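Local coordinates for MMACHC-like protein (Caenorhabditis elegans, PDB 5UJC), which binds cobalamin and probably catalyses its reductive dealkylation, removing cyanide with a flavin cofactor or methyl groups with glutathione, at residues V14-L19 and F25-F30; D63-A68 and E247-P252; E85-V90 and E255-L260. All coordinates share one frame; numbering follows the deposited sequence.

Contact 1: V14-L19 and F25-F30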
loop_
_atom_site.group_PDB
_atom_site.type_symbol
_atom_site.label_atom_id
_atom_site.label_comp_id
_atom_site.label_asym_id
_atom_site.label_seq_id
_atom_site.Cartn_x
_atom_site.Cartn_y
_atom_site.Cartn_z
ATOM N N VAL A 14 -18.954 1.401 4.109
ATOM C CA VAL A 14 -19.068 0.117 3.374
ATOM C C VAL A 14 -17.679 -0.462 3.088
ATOM O O VAL A 14 -17.445 -1.648 3.233
ATOM C CB VAL A 14 -19.808 0.268 2.044
ATOM C CG1 VAL A 14 -19.798 -1.057 1.279
ATOM C CG2 VAL A 14 -21.194 0.704 2.297
ATOM N N VAL A 15 -16.757 0.399 2.667
ATOM C CA VAL A 15 -15.393 -0.036 2.403
ATOM C C VAL A 15 -14.788 -0.649 3.666
ATOM O O VAL A 15 -14.169 -1.738 3.618
ATOM C CB VAL A 15 -14.534 1.129 1.859
ATOM C CG1 VAL A 15 -13.076 0.708 1.700
ATOM C CG2 VAL A 15 -15.101 1.612 0.520
ATOM N N ASP A 16 -14.985 0.026 4.794
ATOM C CA ASP A 16 -14.394 -0.407 6.060
ATOM C C ASP A 16 -15.100 -1.645 6.656
ATOM O O ASP A 16 -14.489 -2.417 7.398
ATOM C CB ASP A 16 -14.404 0.742 7.056
ATOM C CG ASP A 16 -13.400 1.831 6.689
ATOM O OD1 ASP A 16 -12.467 1.551 5.879
ATOM O OD2 ASP A 16 -13.502 2.942 7.239
ATOM N N GLN A 17 -16.344 -1.876 6.250
ATOM C CA GLN A 17 -17.036 -3.116 6.620
ATOM C C GLN A 17 -16.492 -4.316 5.873
ATOM O O GLN A 17 -16.337 -5.391 6.453
ATOM C CB GLN A 17 -18.538 -2.986 6.374
ATOM C CG GLN A 17 -19.236 -2.086 7.357
ATOM C CD GLN A 17 -20.639 -1.683 6.919
ATOM O OE1 GLN A 17 -21.048 -1.894 5.761
ATOM N NE2 GLN A 17 -21.372 -1.105 7.829
ATOM N N LYS A 18 -16.201 -4.138 4.581
ATOM C CA LYS A 18 -15.838 -5.277 3.716
ATOM C C LYS A 18 -14.333 -5.499 3.627
ATOM O O LYS A 18 -13.900 -6.602 3.380
ATOM C CB LYS A 18 -16.389 -5.081 2.326
ATOM C CG LYS A 18 -17.913 -5.015 2.254
ATOM C CD LYS A 18 -18.612 -6.124 3.049
ATOM C CE LYS A 18 -18.346 -7.501 2.460
ATOM N NZ LYS A 18 -19.101 -8.569 3.175
ATOM N N LEU A 19 -13.551 -4.443 3.844
ATOM C CA LEU A 19 -12.065 -4.544 3.938
ATOM C C LEU A 19 -11.706 -4.095 5.336
ATOM O O LEU A 19 -11.477 -2.916 5.585
ATOM C CB LEU A 19 -11.396 -3.681 2.890
ATOM C CG LEU A 19 -11.751 -3.998 1.434
ATOM C CD1 LEU A 19 -11.171 -2.922 0.537
ATOM C CD2 LEU A 19 -11.237 -5.379 0.996
ATOM N N PHE A 25 -6.821 -4.309 6.658
ATOM C CA PHE A 25 -6.957 -3.121 5.794
ATOM C C PHE A 25 -7.278 -1.878 6.587
ATOM O O PHE A 25 -7.970 -1.952 7.609
ATOM C CB PHE A 25 -8.074 -3.354 4.769
ATOM C CG PHE A 25 -7.807 -4.500 3.832
ATOM C CD1 PHE A 25 -7.006 -4.321 2.713
ATOM C CD2 PHE A 25 -8.346 -5.772 4.075
ATOM C CE1 PHE A 25 -6.755 -5.379 1.847
ATOM C CE2 PHE A 25 -8.092 -6.815 3.221
ATOM C CZ PHE A 25 -7.303 -6.625 2.101
ATOM N N GLU A 26 -6.845 -0.726 6.067
ATOM C CA GLU A 26 -7.250 0.590 6.575
ATOM C C GLU A 26 -7.648 1.441 5.389
ATOM O O GLU A 26 -7.055 1.310 4.321
ATOM C CB GLU A 26 -6.054 1.329 7.208
ATOM C CG GLU A 26 -5.520 0.805 8.469
ATOM C CD GLU A 26 -4.469 1.766 9.090
ATOM O OE1 GLU A 26 -3.979 2.782 8.415
ATOM O OE2 GLU A 26 -4.123 1.540 10.235
ATOM N N SER A 27 -8.552 2.399 5.609
ATOM C CA SER A 27 -8.853 3.394 4.591
ATOM C C SER A 27 -8.729 4.792 5.134
ATOM O O SER A 27 -8.986 5.047 6.326
ATOM C CB SER A 27 -10.228 3.169 3.949
ATOM O OG SER A 27 -11.270 3.564 4.780
ATOM N N HIS A 28 -8.340 5.713 4.235
ATOM C CA HIS A 28 -8.115 7.104 4.582
ATOM C C HIS A 28 -8.684 8.000 3.473
ATOM O O HIS A 28 -8.367 7.818 2.295
ATOM C CB HIS A 28 -6.613 7.373 4.718
ATOM C CG HIS A 28 -5.949 6.521 5.743
ATOM N ND1 HIS A 28 -5.674 6.966 7.001
ATOM C CD2 HIS A 28 -5.521 5.239 5.693
ATOM C CE1 HIS A 28 -5.086 6.000 7.687
ATOM N NE2 HIS A 28 -5.016 4.932 6.922
ATOM N N MET A 29 -9.515 8.963 3.849
ATOM C CA MET A 29 -10.172 9.833 2.897
ATOM C C MET A 29 -9.273 11.013 2.535
ATOM O O MET A 29 -8.561 11.562 3.398
ATOM C CB MET A 29 -11.503 10.317 3.462
ATOM C CG MET A 29 -12.394 10.989 2.431
ATOM S SD MET A 29 -14.085 11.240 2.924
ATOM C CE MET A 29 -13.914 12.471 4.141
ATOM N N PHE A 30 -9.331 11.438 1.272
ATOM C CA PHE A 30 -8.669 12.664 0.867
ATOM C C PHE A 30 -9.322 13.269 -0.346
ATOM O O PHE A 30 -10.181 12.648 -0.964
ATOM C CB PHE A 30 -7.171 12.428 0.620
ATOM C CG PHE A 30 -6.858 11.526 -0.565
ATOM C CD1 PHE A 30 -6.962 10.141 -0.461
ATOM C CD2 PHE A 30 -6.397 12.064 -1.757
ATOM C CE1 PHE A 30 -6.655 9.327 -1.544
ATOM C CE2 PHE A 30 -6.065 11.258 -2.820
ATOM C CZ PHE A 30 -6.173 9.886 -2.712
HETATM O O HOH W 1 -9.969 2.245 8.152
HETATM O O HOH W 2 -10.500 -0.537 7.566
#
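Leu19 and Phe25 make the tightly packed end of this contact, where helix 5-18 runs out and a five-residue connection turns the chain back as strand 25-31. Leu19 has just left helical geometry, although its backbone N still bonds to Val15 O. Its CB lies 3.8 Å from Phe25 CG. The branch tip Leu19 CD2 hangs over one face of the aromatic ring, 4.2 Å from the Phe25 centroid, a CH-pi contact shifted toward the CE2 rim. The Phe25 ring meets this methyl because CG stands beside its own backbone N (chi1 -62°), folding the side chain back toward the end of the helix. Phe25 CB in turn rests 3.5 Å from Leu19 O. Leu98 of helix 93-109 and Ile58 of strand 53-60 close in around this apolar pair.

Two residues along the strand the packing slackens and polar bonds take over. Val15 CG1 comes no nearer than 4.4 Å to Ser27 CB, and the firm link is the hydroxyl of Ser27, whose OG donates to Asp16 OD1 over 2.6 Å. The serine oxygen approaches on the syn side of the carboxylate, 18° out of its plane. Lys12, one turn earlier in the helix, forms a salt bridge with Asp16 OD2 and also bonds Ser27 OG, so the pair is held as a small polar network. Water lines one side of the contact: one molecule accepts from Ser27 N at 2.9 Å, and another, between Leu19 O and Phe25 O, reaches back to the packed end. The last turn of the N-terminal helix thus packs against the start of an outermost strand of the four-stranded antiparallel sheet, a helix-on-sheet layer consistent with the family's kinship to FMN-dependent nitroreductases.

Contact 2: D63-A68 and E247-P252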
loop_
_atom_site.group_PDB
_atom_site.type_symbol
_atom_site.label_atom_id
_atom_site.label_comp_id
_atom_site.label_asym_id
_atom_site.label_seq_id
_atom_site.Cartn_x
_atom_site.Cartn_y
_atom_site.Cartn_z
ATOM N N ASP A 63 -1.695 -7.985 9.107
ATOM C CA ASP A 63 -2.683 -9.060 9.070
ATOM C C ASP A 63 -3.305 -9.334 7.678
ATOM O O ASP A 63 -3.911 -10.371 7.494
ATOM C CB ASP A 63 -3.783 -8.854 10.107
ATOM C CG ASP A 63 -3.321 -9.162 11.525
ATOM O OD1 ASP A 63 -2.270 -9.796 11.706
ATOM O OD2 ASP A 63 -4.042 -8.824 12.454
ATOM N N MET A 64 -3.109 -8.438 6.698
ATOM C CA MET A 64 -3.597 -8.739 5.356
ATOM C C MET A 64 -2.993 -10.048 4.878
ATOM O O MET A 64 -3.708 -10.973 4.479
ATOM C CB MET A 64 -3.285 -7.620 4.358
ATOM C CG MET A 64 -3.933 -7.849 2.996
ATOM S SD MET A 64 -2.909 -7.368 1.577
ATOM C CE MET A 64 -1.539 -8.553 1.693
ATOM N N PHE A 65 -1.676 -10.145 4.951
ATOM C CA PHE A 65 -0.978 -11.368 4.568
ATOM C C PHE A 65 -1.163 -12.472 5.637
ATOM O O PHE A 65 -1.468 -13.628 5.312
ATOM C CB PHE A 65 0.504 -11.051 4.347
ATOM C CG PHE A 65 1.353 -12.237 3.990
ATOM C CD1 PHE A 65 1.913 -13.044 4.987
ATOM C CD2 PHE A 65 1.626 -12.534 2.665
ATOM C CE1 PHE A 65 2.764 -14.078 4.654
ATOM C CE2 PHE A 65 2.428 -13.603 2.336
ATOM C CZ PHE A 65 3.021 -14.358 3.333
ATOM N N ASP A 66 -0.913 -12.124 6.905
ATOM C CA ASP A 66 -0.816 -13.136 7.948
ATOM C C ASP A 66 -2.154 -13.792 8.307
ATOM O O ASP A 66 -2.162 -14.904 8.804
ATOM C CB ASP A 66 -0.148 -12.568 9.199
ATOM C CG ASP A 66 1.339 -12.257 8.990
ATOM O OD1 ASP A 66 1.993 -13.008 8.269
ATOM O OD2 ASP A 66 1.865 -11.288 9.622
ATOM N N VAL A 67 -3.251 -13.075 8.091
ATOM C CA VAL A 67 -4.567 -13.567 8.440
ATOM C C VAL A 67 -5.438 -13.749 7.191
ATOM O O VAL A 67 -5.834 -14.886 6.860
ATOM C CB VAL A 67 -5.266 -12.667 9.453
ATOM C CG1 VAL A 67 -6.670 -13.192 9.772
ATOM C CG2 VAL A 67 -4.437 -12.545 10.723
ATOM N N ALA A 68 -5.719 -12.663 6.480
ATOM C CA ALA A 68 -6.724 -12.735 5.383
ATOM C C ALA A 68 -6.228 -13.569 4.187
ATOM O O ALA A 68 -6.942 -14.443 3.676
ATOM C CB ALA A 68 -7.141 -11.346 4.946
ATOM N N GLU A 247 9.959 -13.067 4.880
ATOM C CA GLU A 247 10.657 -13.981 3.994
ATOM C C GLU A 247 9.995 -13.950 2.603
ATOM O O GLU A 247 10.677 -13.905 1.582
ATOM C CB GLU A 247 10.637 -15.406 4.561
ATOM C CG GLU A 247 11.368 -16.435 3.694
ATOM C CD GLU A 247 12.846 -16.170 3.555
ATOM O OE1 GLU A 247 13.451 -15.613 4.504
ATOM O OE2 GLU A 247 13.406 -16.539 2.513
ATOM N N PHE A 248 8.665 -13.976 2.590
ATOM C CA PHE A 248 7.895 -13.966 1.353
ATOM C C PHE A 248 8.225 -12.716 0.501
ATOM O O PHE A 248 8.609 -12.829 -0.664
ATOM C CB PHE A 248 6.403 -14.023 1.714
ATOM C CG PHE A 248 5.478 -14.095 0.545
ATOM C CD1 PHE A 248 4.964 -12.935 -0.035
ATOM C CD2 PHE A 248 5.036 -15.330 0.063
ATOM C CE1 PHE A 248 4.054 -13.008 -1.064
ATOM C CE2 PHE A 248 4.133 -15.390 -0.976
ATOM C CZ PHE A 248 3.635 -14.230 -1.529
ATOM N N PHE A 249 8.076 -11.539 1.077
ATOM C CA PHE A 249 8.268 -10.315 0.294
ATOM C C PHE A 249 9.724 -9.998 0.020
ATOM O O PHE A 249 10.030 -9.226 -0.879
ATOM C CB PHE A 249 7.560 -9.126 0.945
ATOM C CG PHE A 249 6.051 -9.181 0.824
ATOM C CD1 PHE A 249 5.446 -9.278 -0.410
ATOM C CD2 PHE A 249 5.241 -9.082 1.958
ATOM C CE1 PHE A 249 4.059 -9.300 -0.518
ATOM C CE2 PHE A 249 3.876 -9.103 1.860
ATOM C CZ PHE A 249 3.274 -9.201 0.605
ATOM N N GLY A 250 10.637 -10.619 0.743
ATOM C CA GLY A 250 12.069 -10.452 0.449
ATOM C C GLY A 250 12.570 -11.278 -0.735
ATOM O O GLY A 250 13.695 -11.069 -1.217
ATOM N N ARG A 251 11.768 -12.234 -1.184
ATOM C CA ARG A 251 12.136 -13.126 -2.278
ATOM C C ARG A 251 11.549 -12.669 -3.581
ATOM O O ARG A 251 10.471 -12.098 -3.603
ATOM C CB ARG A 251 11.598 -14.553 -2.031
ATOM C CG ARG A 251 12.307 -15.294 -0.946
ATOM C CD ARG A 251 11.738 -16.656 -0.830
ATOM N NE ARG A 251 12.361 -17.437 0.228
ATOM C CZ ARG A 251 12.341 -18.762 0.293
ATOM N NH1 ARG A 251 11.740 -19.508 -0.676
ATOM N NH2 ARG A 251 12.923 -19.357 1.306
ATOM N N PRO A 252 12.207 -13.022 -4.703
ATOM C CA PRO A 252 11.524 -12.853 -5.999
ATOM C C PRO A 252 10.281 -13.730 -6.126
ATOM O O PRO A 252 10.200 -14.791 -5.499
ATOM C CB PRO A 252 12.570 -13.267 -7.023
ATOM C CG PRO A 252 13.702 -13.838 -6.272
ATOM C CD PRO A 252 13.494 -13.709 -4.812
#
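Phe65, Phe248 and Phe249 form an aromatic cluster that joins helix 62-80 to the end of helix 243-250, with 178 residues of sequence between segments 63-68 and 247-252. Phe65 contributes the most buried surface and sits at the junction. Its CG is anti to the backbone N (chi1 178°), which extends the ring straight out from its helix toward the other segment. The leading corner, CE2, stands 3.5 Å from Phe248 CD1 and lies over the face of the Phe248 ring, close enough to meet all six of its carbons within 4.1 Å. Phe65 CZ continues the contact inward, 3.8 Å from Phe248 CB. With 55° between the planes, the two rings are neither parallel nor perpendicular, and the corner of one beds into the surface of the other.

Phe249 keeps a greater distance from Phe65, its CE2 standing 4.2 Å from Phe65 CD2. Its ring passes Phe65 in the opposite direction, and Phe248 CD1 covers one of its faces from within the same segment. The cluster extends beyond the two segments, since Trp263 and Phe69 also bring rings against Phe65, and Leu260 packs on both Phe65 and Phe248.

The helix that carries Phe65 widens here into a pi-type turn, where Asp63 O receives both Val67 N and Ala68 N. Through Phe249 the cluster forms part of the cobalamin pocket: that side chain lies about 4 Å from the bound methylcobalamin at the nearest atoms, and Phe249 O is hydrogen-bonded to N40 of the ligand.

Contact 3: E85-V90 and E255-L260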
loop_
_atom_site.group_PDB
_atom_site.type_symbol
_atom_site.label_atom_id
_atom_site.label_comp_id
_atom_site.label_asym_id
_atom_site.label_seq_id
_atom_site.Cartn_x
_atom_site.Cartn_y
_atom_site.Cartn_z
ATOM N N GLU A 85 -1.072 -27.974 -7.143
ATOM C CA GLU A 85 -2.020 -27.491 -8.145
ATOM C C GLU A 85 -2.296 -25.992 -8.031
ATOM O O GLU A 85 -2.329 -25.300 -9.030
ATOM C CB GLU A 85 -3.338 -28.280 -8.103
ATOM C CG GLU A 85 -4.243 -28.041 -9.324
ATOM C CD GLU A 85 -3.611 -28.488 -10.660
ATOM O OE1 GLU A 85 -2.619 -29.264 -10.639
ATOM O OE2 GLU A 85 -4.129 -28.079 -11.734
ATOM N N VAL A 86 -2.459 -25.504 -6.814
ATOM C CA VAL A 86 -2.661 -24.076 -6.627
ATOM C C VAL A 86 -1.471 -23.311 -7.182
ATOM O O VAL A 86 -1.632 -22.295 -7.860
ATOM C CB VAL A 86 -2.809 -23.678 -5.154
ATOM C CG1 VAL A 86 -3.142 -22.195 -5.061
ATOM C CG2 VAL A 86 -3.876 -24.460 -4.484
ATOM N N CYS A 87 -0.275 -23.775 -6.850
ATOM C CA CYS A 87 0.966 -23.107 -7.320
ATOM C C CYS A 87 1.027 -23.032 -8.825
ATOM O O CYS A 87 1.407 -21.991 -9.380
ATOM C CB CYS A 87 2.195 -23.834 -6.810
ATOM S SG CYS A 87 2.424 -23.659 -5.057
ATOM N N GLU A 88 0.637 -24.120 -9.497
ATOM C CA GLU A 88 0.643 -24.172 -10.965
ATOM C C GLU A 88 -0.385 -23.208 -11.534
ATOM O O GLU A 88 -0.118 -22.510 -12.523
ATOM C CB GLU A 88 0.355 -25.593 -11.451
ATOM C CG GLU A 88 0.259 -25.740 -12.971
ATOM C CD GLU A 88 -0.121 -27.148 -13.410
ATOM O OE1 GLU A 88 -0.333 -28.027 -12.533
ATOM O OE2 GLU A 88 -0.230 -27.372 -14.642
ATOM N N MET A 89 -1.570 -23.171 -10.924
ATOM C CA MET A 89 -2.708 -22.452 -11.523
ATOM C C MET A 89 -2.806 -20.979 -11.128
ATOM O O MET A 89 -3.466 -20.205 -11.816
ATOM C CB MET A 89 -4.018 -23.166 -11.209
ATOM C CG MET A 89 -4.093 -24.548 -11.825
ATOM S SD MET A 89 -3.660 -24.665 -13.582
ATOM C CE MET A 89 -4.930 -23.615 -14.345
ATOM N N VAL A 90 -2.175 -20.613 -10.025
ATOM C CA VAL A 90 -2.233 -19.240 -9.507
ATOM C C VAL A 90 -0.819 -18.645 -9.420
ATOM O O VAL A 90 -0.142 -18.732 -8.391
ATOM C CB VAL A 90 -2.936 -19.173 -8.153
ATOM C CG1 VAL A 90 -3.050 -17.699 -7.672
ATOM C CG2 VAL A 90 -4.299 -19.831 -8.253
ATOM N N GLU A 255 10.127 -17.586 -6.327
ATOM C CA GLU A 255 10.627 -18.373 -5.194
ATOM C C GLU A 255 9.684 -18.338 -3.995
ATOM O O GLU A 255 9.984 -18.922 -2.945
ATOM C CB GLU A 255 11.990 -17.837 -4.750
ATOM C CG GLU A 255 13.084 -17.974 -5.779
ATOM C CD GLU A 255 14.395 -17.321 -5.340
ATOM O OE1 GLU A 255 14.575 -17.047 -4.113
ATOM O OE2 GLU A 255 15.226 -17.058 -6.219
ATOM N N ARG A 256 8.549 -17.669 -4.128
ATOM C CA ARG A 256 7.726 -17.377 -2.944
ATOM C C ARG A 256 6.788 -18.484 -2.534
ATOM O O ARG A 256 6.470 -18.596 -1.369
ATOM C CB ARG A 256 6.916 -16.134 -3.162
ATOM C CG ARG A 256 7.733 -14.862 -3.202
ATOM C CD ARG A 256 6.832 -13.712 -3.428
ATOM N NE ARG A 256 7.555 -12.469 -3.533
ATOM C CZ ARG A 256 6.974 -11.297 -3.718
ATOM N NH1 ARG A 256 5.653 -11.234 -3.901
ATOM N NH2 ARG A 256 7.691 -10.176 -3.704
ATOM N N TRP A 257 6.222 -19.205 -3.493
ATOM C CA TRP A 257 5.144 -20.166 -3.160
ATOM C C TRP A 257 5.591 -21.167 -2.088
ATOM O O TRP A 257 4.826 -21.493 -1.212
ATOM C CB TRP A 257 4.621 -20.925 -4.403
ATOM C CG TRP A 257 3.322 -20.360 -4.987
ATOM C CD1 TRP A 257 3.137 -19.858 -6.248
ATOM C CD2 TRP A 257 2.028 -20.330 -4.352
ATOM N NE1 TRP A 257 1.824 -19.490 -6.424
ATOM C CE2 TRP A 257 1.118 -19.781 -5.284
ATOM C CE3 TRP A 257 1.561 -20.695 -3.096
ATOM C CZ2 TRP A 257 -0.238 -19.593 -4.994
ATOM C CZ3 TRP A 257 0.185 -20.502 -2.802
ATOM C CH2 TRP A 257 -0.680 -19.951 -3.749
ATOM N N GLU A 258 6.847 -21.604 -2.133
ATOM C CA GLU A 258 7.326 -22.583 -1.163
ATOM C C GLU A 258 7.310 -22.055 0.283
ATOM O O GLU A 258 7.153 -22.847 1.236
ATOM C CB GLU A 258 8.716 -23.111 -1.532
ATOM C CG GLU A 258 8.711 -24.135 -2.675
ATOM C CD GLU A 258 7.864 -25.379 -2.396
ATOM O OE1 GLU A 258 7.793 -25.842 -1.223
ATOM O OE2 GLU A 258 7.303 -25.927 -3.363
ATOM N N VAL A 259 7.375 -20.737 0.447
ATOM C CA VAL A 259 7.250 -20.126 1.774
ATOM C C VAL A 259 5.862 -20.426 2.396
ATOM O O VAL A 259 5.721 -20.515 3.623
ATOM C CB VAL A 259 7.516 -18.599 1.689
ATOM C CG1 VAL A 259 7.310 -17.925 3.031
ATOM C CG2 VAL A 259 8.930 -18.349 1.191
ATOM N N LEU A 260 4.851 -20.613 1.536
ATOM C CA LEU A 260 3.480 -20.814 1.985
ATOM C C LEU A 260 3.093 -22.266 2.199
ATOM O O LEU A 260 2.032 -22.534 2.765
ATOM C CB LEU A 260 2.506 -20.192 0.986
ATOM C CG LEU A 260 2.735 -18.725 0.679
ATOM C CD1 LEU A 260 1.615 -18.213 -0.217
ATOM C CD2 LEU A 260 2.823 -17.829 1.933
#
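Trp257 reaches across to Cys87, Val86 and Val90 with almost every part of its side chain, and it supplies half of the surface buried here. Its chi1 of -99° departs from a staggered value and, with chi2 119°, lays the indole face against Cys87. At the root, Trp257 CB lies 3.6 Å from Cys87 SG in the conformer described, one of two modelled. CG and CD2 are the ring atoms nearest that sulfur, each 3.4 Å from Cys87 SG, which stands over the face but offset toward the rim. CE3 also lies under SG, and CD1 under both SG and Cys87 CA.

At the pyrrole edge Trp257 NE1 donates almost in the ring plane to Val90 O over 2.9 Å, meeting the carbonyl nearly end-on (C=O...N 164°). Val90 is the first residue beyond helix 83-89, and this bond, with the packing over the face, restrains the rotation of the ring. CE2 and CZ2 also come up to Val90 O, and CZ2 approaches Val86 CG1. The far corner, Trp257 CH2, meets Val86 CG1 at 3.6 Å, again for one of two modelled conformers.

Phe83 and Pro93 also touch the indole. The arrangement is a packing of the C-terminal helix 257-265 on helix 83-89 through one tryptophan, with a sulfur-aromatic contact in the cysteine conformer described.

Contacts 2 and 3 are neighbours, their centres about 13 Å apart, and their segments alternate along the chain: consecutive helices 62-80 and 83-89 receive consecutive helices 243-250 and 257-265. Phe65 CZ of contact 2 packs 3.7 Å from Leu260 CD2 of contact 3, and Arg256 NE probably bonds Arg251 O at 2.9 Å. Contact 1 comes earlier in the chain and meets contact 2 through Phe25 CZ, 3.7 Å from Met64 CG, whereas about 15 Å separates its nearest atoms from contact 3. Contact 2 alone includes a residue of the cobalamin pocket; the side chain of Phe25 in contact 1 lies about 11 Å from the ligand, and contact 3 sits away from the annotated sites.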